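Local coordinates for anopheles Plasmodium-responsive Leucine-rich repeat protein 1B (Anopheles gambiae, PDB 4XGO) that probably acts in mosquito immunity to Plasmodium by pairing with the leucine-rich repeat protein LRIM1, this chain being its leucine-rich repeat domain, at residues 143-148 / 159-164; 181-186 / 203-208. All coordinates share one frame; numbering follows the deposited sequence.

Contact 1. Residues 143-148 / 159-164; sequences FHVNVS and IAVEEL. With NAG (2-acetamido-2-deoxy-beta-D-glucopyranose), chain C.
Two neighbouring parallel strands of the leucine-rich repeat solenoid meet here, 144-146 and 163-165, the first of them ending in the N-glycosylated N146. The carbonyl of F143 opens the pairing. It takes two N-H groups: E162 N to F143 O is 2.8 Å, on a lone pair in the carbonyl plane, and E163 N comes nearly along the C=O axis. One step on, V145 N donates to E163 O at 3.0 Å, with an N-H...O angle of 162°. The strands run parallel, with H144 paired with E163 and V145 with L164.

H144 and E163 lie on one face of this sheet. H144 NE2 makes a weak hydrogen bond to E162 OE1 (2.9 Å), reached at the ring edge because the E162 chain bends at chi2 (-92°). E163 OE1 sits over one face of the same ring, offset toward its rim. The two carboxylates may favour a protonated H144. The F143 ring lies alongside E162, with F143 CE1 3.4 Å from E162 CB.

V145 and L164 share the other face, the buried core side of the repeats. V145 CG1 packs on L164 CD1 at 3.6 Å, and V145 CG2 meets V161 CG2.

N146 ND2 is covalently bonded to C1 of the sugar NAG (1.4 Å). N146 OD1 accepts from S148 N (3.0 Å), which makes an Asx turn, and also from S148 OG. These two bonds fix the amide plane that carries the glycan. N146, V147 and S148 form the Asn-X-Ser glycosylation sequon. The NAG methyl C8 lies 3.5 Å from E163 OE2, and D165 also hydrogen-bonds the sugar.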
loop_
_atom_site.group_PDB
_atom_site.type_symbol
_atom_site.label_atom_id
_atom_site.label_comp_id
_atom_site.label_asym_id
_atom_site.label_seq_id
_atom_site.Cartn_x
_atom_site.Cartn_y
_atom_site.Cartn_z
ATOM N N PHE A 143 23.361 -5.070 -14.265
ATOM C CA PHE A 143 23.060 -4.195 -15.385
ATOM C C PHE A 143 21.982 -3.180 -14.974
ATOM O O PHE A 143 22.076 -2.002 -15.327
ATOM C CB PHE A 143 22.587 -5.047 -16.567
ATOM C CG PHE A 143 22.279 -4.261 -17.810
ATOM C CD1 PHE A 143 23.290 -3.633 -18.520
ATOM C CD2 PHE A 143 20.979 -4.198 -18.298
ATOM C CE1 PHE A 143 23.001 -2.901 -19.658
ATOM C CE2 PHE A 143 20.683 -3.476 -19.444
ATOM C CZ PHE A 143 21.703 -2.837 -20.126
ATOM N N HIS A 144 20.936 -3.658 -14.290
ATOM C CA HIS A 144 19.821 -2.801 -13.844
ATOM C C HIS A 144 19.591 -3.091 -12.374
ATOM O O HIS A 144 19.384 -4.252 -12.006
ATOM C CB HIS A 144 18.528 -3.128 -14.592
ATOM C CG HIS A 144 18.406 -2.478 -15.924
ATOM N ND1 HIS A 144 17.210 -2.428 -16.603
ATOM C CD2 HIS A 144 19.306 -1.824 -16.695
ATOM C CE1 HIS A 144 17.386 -1.791 -17.746
ATOM N NE2 HIS A 144 18.652 -1.418 -17.825
ATOM N N VAL A 145 19.644 -2.056 -11.532
ATOM C CA VAL A 145 19.526 -2.228 -10.113
ATOM C C VAL A 145 18.571 -1.187 -9.507
ATOM O O VAL A 145 18.647 -0.005 -9.839
ATOM C CB VAL A 145 20.897 -2.073 -9.431
ATOM C CG1 VAL A 145 20.725 -2.179 -7.935
ATOM C CG2 VAL A 145 21.874 -3.142 -9.934
ATOM N N ASN A 146 17.703 -1.623 -8.601
ATOM C CA ASN A 146 16.816 -0.713 -7.906
ATOM C C ASN A 146 16.870 -1.021 -6.430
ATOM O O ASN A 146 16.453 -2.113 -6.001
ATOM C CB ASN A 146 15.397 -0.845 -8.469
ATOM C CG ASN A 146 14.474 0.262 -8.023
ATOM O OD1 ASN A 146 14.694 0.925 -6.989
ATOM N ND2 ASN A 146 13.433 0.482 -8.833
ATOM N N VAL A 147 17.406 -0.071 -5.652
ATOM C CA VAL A 147 17.438 -0.155 -4.211
ATOM C C VAL A 147 16.730 1.050 -3.568
ATOM O O VAL A 147 17.029 1.413 -2.433
ATOM C CB VAL A 147 18.875 -0.312 -3.637
ATOM C CG1 VAL A 147 19.481 -1.645 -4.061
ATOM C CG2 VAL A 147 19.795 0.848 -4.044
ATOM N N SER A 148 15.753 1.617 -4.278
ATOM C CA SER A 148 15.039 2.787 -3.785
ATOM C C SER A 148 14.203 2.439 -2.558
ATOM O O SER A 148 13.856 1.295 -2.363
ATOM C CB SER A 148 14.150 3.404 -4.871
ATOM O OG SER A 148 13.074 2.547 -5.252
ATOM N N ILE A 159 30.714 -2.012 -11.302
ATOM C CA ILE A 159 31.585 -1.506 -12.362
ATOM C C ILE A 159 30.893 -1.287 -13.707
ATOM O O ILE A 159 31.365 -0.498 -14.523
ATOM C CB ILE A 159 32.805 -2.445 -12.539
ATOM C CG1 ILE A 159 33.948 -1.721 -13.261
ATOM C CG2 ILE A 159 32.408 -3.749 -13.229
ATOM C CD1 ILE A 159 35.276 -2.401 -13.069
ATOM N N ALA A 160 29.797 -1.992 -13.950
ATOM C CA ALA A 160 29.154 -1.962 -15.273
ATOM C C ALA A 160 27.635 -1.844 -15.252
ATOM O O ALA A 160 26.988 -2.109 -16.260
ATOM C CB ALA A 160 29.562 -3.199 -16.063
ATOM N N VAL A 161 27.057 -1.453 -14.123
ATOM C CA VAL A 161 25.620 -1.184 -14.074
ATOM C C VAL A 161 25.286 -0.013 -15.000
ATOM O O VAL A 161 26.016 0.987 -15.050
ATOM C CB VAL A 161 25.117 -0.955 -12.619
ATOM C CG1 VAL A 161 25.797 0.235 -11.954
ATOM C CG2 VAL A 161 23.610 -0.778 -12.580
ATOM N N GLU A 162 24.198 -0.173 -15.753
ATOM C CA GLU A 162 23.770 0.797 -16.757
ATOM C C GLU A 162 22.684 1.712 -16.200
ATOM O O GLU A 162 22.619 2.887 -16.550
ATOM C CB GLU A 162 23.243 0.066 -18.001
ATOM C CG GLU A 162 22.799 0.973 -19.147
ATOM C CD GLU A 162 21.318 1.351 -19.122
ATOM O OE1 GLU A 162 20.511 0.639 -18.496
ATOM O OE2 GLU A 162 20.943 2.378 -19.748
ATOM N N GLU A 163 21.806 1.169 -15.368
ATOM C CA GLU A 163 20.776 1.980 -14.746
ATOM C C GLU A 163 20.662 1.615 -13.280
ATOM O O GLU A 163 20.524 0.439 -12.933
ATOM C CB GLU A 163 19.420 1.821 -15.449
ATOM C CG GLU A 163 18.311 2.581 -14.746
ATOM C CD GLU A 163 17.054 2.814 -15.584
ATOM O OE1 GLU A 163 16.834 2.096 -16.615
ATOM O OE2 GLU A 163 16.259 3.708 -15.172
ATOM N N LEU A 164 20.701 2.634 -12.429
ATOM C CA LEU A 164 20.673 2.433 -11.002
ATOM C C LEU A 164 19.756 3.436 -10.328
ATOM O O LEU A 164 19.927 4.636 -10.502
ATOM C CB LEU A 164 22.080 2.526 -10.425
ATOM C CG LEU A 164 22.240 2.466 -8.909
ATOM C CD1 LEU A 164 21.598 1.252 -8.293
ATOM C CD2 LEU A 164 23.718 2.456 -8.575
HETATM C C1 NAG C . 12.441 1.500 -8.564
HETATM C C2 NAG C . 11.815 2.020 -9.857
HETATM C C3 NAG C . 10.687 3.006 -9.534
HETATM C C4 NAG C . 9.665 2.378 -8.600
HETATM C C5 NAG C . 10.388 1.724 -7.418
HETATM C C6 NAG C . 9.384 0.929 -6.578
HETATM C C7 NAG C . 12.903 2.709 -11.923
HETATM C C8 NAG C . 13.922 3.575 -12.592
HETATM N N2 NAG C . 12.785 2.770 -10.605
HETATM O O3 NAG C . 10.077 3.489 -10.720
HETATM O O4 NAG C . 8.839 3.398 -8.026
HETATM O O5 NAG C . 11.422 0.850 -7.842
HETATM O O6 NAG C . 9.217 1.695 -5.400
HETATM O O7 NAG C . 12.210 1.964 -12.602
#

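Contact 2. Residues 181-186 / 203-208; sequences ELTILK and GLVDVD. Unlike the reference sequence in segment 203-208: V205 (reference Thr).
Backbone hydrogen bonds carry this pairing of strands 184-186 and 206-208, consecutive rungs of the leucine-rich repeat solenoid. The strands run parallel, 6° apart. T183 O accepts twice: V205 N at 2.8 Å on an in-plane lone pair, and D206 N nearly along the C=O axis. L185 uses both its backbone groups. Its N donates to D206 O and its O accepts from D208 N, both nearly straight along the carbonyl axis. Before the strands, one water links the turns, donating to L182 O (2.8 Å) and accepting from G203 N (2.7 Å).

Apolar contacts lie mainly on the core side. L204 CD2 reaches L182 CG at 3.7 Å and L185 CB at 3.8 Å, so one methyl touches two leucines of the preceding rung. L204 CD1 is anti to CA (chi2 171°), which leaves the other methyl, CD2, turned toward them. Near the strand starts, T183 CG2 lies alongside V205 CG2 at 3.7 Å.

Within 181-186, before the strand, T183 OG1 donates to E181 O at 2.9 Å, from above the carbonyl plane. I184, D206, K186 and D208 share one face. D206 lies beside I184, but its OD1 forms a salt bridge with R230 on the next strand. K186 bends at chi2, chi3 and chi4, so that CE rests 3.7 Å from D208 CB. K186 NZ and D208 OD2 do not touch, and D208 OD1 accepts from S210 N. Any attraction between K186 and D208 is therefore probably weak and long-range; the pairing rests mainly on four backbone hydrogen bonds and leucine packing.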
loop_
_atom_site.group_PDB
_atom_site.type_symbol
_atom_site.label_atom_id
_atom_site.label_comp_id
_atom_site.label_asym_id
_atom_site.label_seq_id
_atom_site.Cartn_x
_atom_site.Cartn_y
_atom_site.Cartn_z
ATOM N N GLU A 181 29.719 2.660 -18.276
ATOM C CA GLU A 181 28.439 2.201 -18.801
ATOM C C GLU A 181 27.228 2.856 -18.150
ATOM O O GLU A 181 26.150 2.859 -18.744
ATOM C CB GLU A 181 28.312 0.684 -18.647
ATOM C CG GLU A 181 29.327 -0.098 -19.473
ATOM C CD GLU A 181 29.172 0.151 -20.958
ATOM O OE1 GLU A 181 30.205 0.332 -21.640
ATOM O OE2 GLU A 181 28.011 0.176 -21.439
ATOM N N LEU A 182 27.399 3.367 -16.933
ATOM C CA LEU A 182 26.278 3.947 -16.172
ATOM C C LEU A 182 25.676 5.142 -16.913
ATOM O O LEU A 182 26.355 6.143 -17.165
ATOM C CB LEU A 182 26.722 4.369 -14.779
ATOM C CG LEU A 182 25.648 4.929 -13.840
ATOM C CD1 LEU A 182 24.517 3.930 -13.638
ATOM C CD2 LEU A 182 26.227 5.345 -12.489
ATOM N N THR A 183 24.391 5.018 -17.217
ATOM C CA THR A 183 23.657 5.912 -18.113
ATOM C C THR A 183 22.584 6.694 -17.356
ATOM O O THR A 183 22.425 7.893 -17.568
ATOM C CB THR A 183 23.018 5.070 -19.255
ATOM O OG1 THR A 183 24.070 4.482 -20.046
ATOM C CG2 THR A 183 22.135 5.890 -20.160
ATOM N N ILE A 184 21.832 6.007 -16.500
ATOM C CA ILE A 184 20.754 6.622 -15.744
ATOM C C ILE A 184 21.026 6.391 -14.266
ATOM O O ILE A 184 21.132 5.248 -13.837
ATOM C CB ILE A 184 19.402 6.000 -16.133
ATOM C CG1 ILE A 184 19.117 6.244 -17.627
ATOM C CG2 ILE A 184 18.286 6.575 -15.289
ATOM C CD1 ILE A 184 17.873 5.547 -18.134
ATOM N N LEU A 185 21.129 7.479 -13.505
ATOM C CA LEU A 185 21.371 7.424 -12.065
ATOM C C LEU A 185 20.329 8.274 -11.322
ATOM O O LEU A 185 20.279 9.521 -11.477
ATOM C CB LEU A 185 22.767 7.930 -11.733
ATOM C CG LEU A 185 23.218 7.904 -10.276
ATOM C CD1 LEU A 185 23.130 6.506 -9.704
ATOM C CD2 LEU A 185 24.638 8.458 -10.183
ATOM N N LYS A 186 19.522 7.607 -10.504
ATOM C CA LYS A 186 18.493 8.278 -9.734
ATOM C C LYS A 186 18.895 8.235 -8.276
ATOM O O LYS A 186 18.954 7.156 -7.668
ATOM C CB LYS A 186 17.152 7.581 -9.913
ATOM C CG LYS A 186 16.755 7.306 -11.327
ATOM C CD LYS A 186 16.667 8.543 -12.157
ATOM C CE LYS A 186 15.468 9.404 -11.787
ATOM N NZ LYS A 186 14.149 8.747 -12.068
ATOM N N GLY A 203 29.796 8.250 -18.612
ATOM C CA GLY A 203 28.783 7.852 -19.579
ATOM C C GLY A 203 27.376 8.329 -19.241
ATOM O O GLY A 203 26.421 8.039 -19.963
ATOM N N LEU A 204 27.239 9.045 -18.132
ATOM C CA LEU A 204 25.933 9.429 -17.626
ATOM C C LEU A 204 25.177 10.290 -18.617
ATOM O O LEU A 204 25.743 11.223 -19.209
ATOM C CB LEU A 204 26.070 10.168 -16.300
ATOM C CG LEU A 204 26.307 9.310 -15.062
ATOM C CD1 LEU A 204 26.645 10.233 -13.902
ATOM C CD2 LEU A 204 25.047 8.497 -14.759
ATOM N N VAL A 205 23.909 9.935 -18.806
ATOM C CA VAL A 205 22.976 10.660 -19.655
ATOM C C VAL A 205 21.926 11.405 -18.828
ATOM O O VAL A 205 21.590 12.558 -19.125
ATOM C CB VAL A 205 22.299 9.694 -20.655
ATOM C CG1 VAL A 205 21.250 10.420 -21.493
ATOM C CG2 VAL A 205 23.359 9.068 -21.549
ATOM N N ASP A 206 21.407 10.741 -17.793
ATOM C CA ASP A 206 20.372 11.320 -16.933
ATOM C C ASP A 206 20.788 11.135 -15.478
ATOM O O ASP A 206 21.028 10.012 -15.014
ATOM C CB ASP A 206 19.012 10.663 -17.180
ATOM C CG ASP A 206 18.601 10.688 -18.643
ATOM O OD1 ASP A 206 18.502 11.784 -19.230
ATOM O OD2 ASP A 206 18.385 9.595 -19.214
ATOM N N VAL A 207 20.896 12.240 -14.761
ATOM C CA VAL A 207 21.244 12.194 -13.343
ATOM C C VAL A 207 20.267 13.037 -12.547
ATOM O O VAL A 207 20.059 14.219 -12.844
ATOM C CB VAL A 207 22.729 12.579 -13.066
ATOM C CG1 VAL A 207 23.062 13.961 -13.558
ATOM C CG2 VAL A 207 23.040 12.467 -11.586
ATOM N N ASP A 208 19.631 12.409 -11.556
ATOM C CA ASP A 208 18.708 13.103 -10.666
ATOM C C ASP A 208 19.299 13.177 -9.244
ATOM O O ASP A 208 19.478 12.152 -8.567
ATOM C CB ASP A 208 17.335 12.429 -10.683
ATOM C CG ASP A 208 16.246 13.263 -10.029
ATOM O OD1 ASP A 208 16.526 14.202 -9.268
ATOM O OD2 ASP A 208 15.061 12.963 -10.282
HETATM O O HOH W 1 29.054 6.505 -16.625
#

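Contacts 1 and 2 follow one another along the chain, with centres 10 Å apart, and belong to successive rungs of one solenoid. Strands 163-165 and 184-186 are neighbours and join them. E162 O to T183 N (2.9 Å) and L164 O to K186 N (3.0 Å) are probable hydrogen bonds across this junction. Packing adds to it: V161 O meets L182 CB before the strands, and E163 OE2 lies 3.5 Å from I184 CG2 on the face that E163 and I184 share. The glycan on N146 belongs to contact 1. K186 of contact 2 approaches the same sugar without bonding to it, K186 CG lying 4.8 Å from its methyl C8.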